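Local coordinates for DUF574 domain-containing protein (Thermobifida fusca, PDB 2QE6) that binds S-adenosylmethionine and is probably a methyltransferase, although its substrate is not known, at residues V237-G240 with L246-P249. The protein carries 1 engineered substitution. Sequence-based numbering, arbitrary orientation.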
loop_
_atom_site.group_PDB
_atom_site.type_symbol
_atom_site.label_atom_id
_atom_site.label_comp_id
_atom_site.label_asym_id
_atom_site.label_seq_id
_atom_site.Cartn_x
_atom_site.Cartn_y
_atom_site.Cartn_z
ATOM N N VAL A 237 9.705 11.512 -8.532
ATOM C CA VAL A 237 10.444 12.408 -7.653
ATOM C C VAL A 237 11.694 11.633 -7.200
ATOM O O VAL A 237 11.676 10.413 -7.136
ATOM C CB VAL A 237 9.597 12.919 -6.432
ATOM C CG1 VAL A 237 8.174 13.287 -6.858
ATOM C CG2 VAL A 237 9.563 11.907 -5.336
ATOM N N GLU A 238 12.777 12.361 -6.921
ATOM C CA GLU A 238 14.004 11.781 -6.426
ATOM C C GLU A 238 13.733 11.000 -5.136
ATOM O O GLU A 238 12.960 11.468 -4.269
ATOM C CB GLU A 238 15.063 12.867 -6.158
ATOM C CG GLU A 238 15.692 13.530 -7.393
ATOM C CD GLU A 238 16.630 12.620 -8.193
ATOM O OE1 GLU A 238 17.038 11.529 -7.701
ATOM O OE2 GLU A 238 16.971 13.024 -9.333
ATOM N N PRO A 239 14.384 9.830 -4.983
ATOM C CA PRO A 239 15.392 9.184 -5.869
ATOM C C PRO A 239 14.929 8.240 -6.978
ATOM O O PRO A 239 15.749 7.457 -7.484
ATOM C CB PRO A 239 16.222 8.389 -4.864
ATOM C CG PRO A 239 15.144 7.895 -3.884
ATOM C CD PRO A 239 14.200 9.063 -3.735
ATOM N N GLY A 240 13.660 8.316 -7.388
ATOM C CA GLY A 240 13.107 7.379 -8.383
ATOM C C GLY A 240 12.551 6.116 -7.737
ATOM O O GLY A 240 12.087 6.160 -6.606
ATOM N N LEU A 246 15.836 2.750 0.891
ATOM C CA LEU A 246 16.635 3.765 0.213
ATOM C C LEU A 246 15.796 4.979 -0.222
ATOM O O LEU A 246 16.339 5.967 -0.719
ATOM C CB LEU A 246 17.330 3.138 -1.021
ATOM C CG LEU A 246 18.321 1.994 -0.794
ATOM C CD1 LEU A 246 18.984 1.525 -2.118
ATOM C CD2 LEU A 246 19.403 2.372 0.210
ATOM N N TRP A 247 14.478 4.927 -0.031
ATOM C CA TRP A 247 13.630 6.035 -0.479
ATOM C C TRP A 247 13.602 7.131 0.573
ATOM O O TRP A 247 12.963 6.967 1.594
ATOM C CB TRP A 247 12.200 5.579 -0.847
ATOM C CG TRP A 247 11.456 6.656 -1.634
ATOM C CD1 TRP A 247 11.388 6.763 -2.977
ATOM C CD2 TRP A 247 10.717 7.773 -1.104
ATOM N NE1 TRP A 247 10.659 7.870 -3.328
ATOM C CE2 TRP A 247 10.243 8.515 -2.200
ATOM C CE3 TRP A 247 10.443 8.226 0.173
ATOM C CZ2 TRP A 247 9.503 9.677 -2.050
ATOM C CZ3 TRP A 247 9.702 9.394 0.323
ATOM C CH2 TRP A 247 9.237 10.093 -0.778
ATOM N N ARG A 248 14.302 8.238 0.293
ATOM C CA ARG A 248 14.426 9.350 1.224
ATOM C C ARG A 248 14.504 8.920 2.662
ATOM O O ARG A 248 13.622 9.235 3.457
ATOM C CB ARG A 248 13.247 10.328 1.040
ATOM C CG ARG A 248 13.140 10.848 -0.392
ATOM C CD ARG A 248 12.346 12.130 -0.480
ATOM N NE ARG A 248 12.253 12.561 -1.871
ATOM C CZ ARG A 248 12.020 13.808 -2.250
ATOM N NH1 ARG A 248 11.816 14.758 -1.341
ATOM N NH2 ARG A 248 11.971 14.100 -3.540
ATOM N N PRO A 249 15.590 8.244 3.034
ATOM C CA PRO A 249 15.727 7.728 4.387
ATOM C C PRO A 249 15.882 8.849 5.404
ATOM O O PRO A 249 16.409 9.903 5.067
ATOM C CB PRO A 249 16.998 6.872 4.331
ATOM C CG PRO A 249 17.672 7.206 3.118
ATOM C CD PRO A 249 16.757 7.960 2.202
HETATM O O HOH W 1 10.343 8.259 -6.249
#
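NE and NH2 of R248 converge on the one carbonyl oxygen of E238. NE lies 2.7 Å from E238 O and NH2 2.9 Å from the same atom, and the oxygen sits close to the guanidinium plane. Neither bond is straight (N-H...O 148° and 137°), as expected when two donors of one guanidinium share a single acceptor. The side chain, extended from CG to NE, carries the group across to the carbonyl, and this double grip restricts rotation of the guanidinium.

The tight part of the contact is gathered at the buried indole of W247, at one face and along its edge. P239, which follows a cis peptide bond, lays CD over the five-membered ring as a CH-pi contact, 3.9 Å from CD to the ring centroid and 24° off the normal. V237 CG2 meets the benzene portion at its edge, 4.0 Å from W247 CZ2. With CG anti to the backbone N, the indole reaches over to 237-240, a type VIa beta turn closed by G240 N bonding to V237 O, with cis-P239 at its third position. A water oxygen accepts a hydrogen bond from W247 NE1 at 3.0 Å and lies within hydrogen-bonding distance of V237 O (2.7 Å) and G240 O (2.8 Å), linking the indole to both ends of that turn.

The looser side holds the exposed E238 carboxylate, which extends away from the contact, and P239 CG, no nearer to L246 O than 3.9 Å.

The turn interrupts the outermost strand 235-243 of the Rossmann-like methyltransferase sheet, and 246-249 folds back onto it. Beyond the pair, V237 and W247 pack on I269 of the adjoining antiparallel strand 265-271, while helix 54-75 supplies R67, hydrogen-bonded to W247 O, and F71, a cation-pi partner of R248.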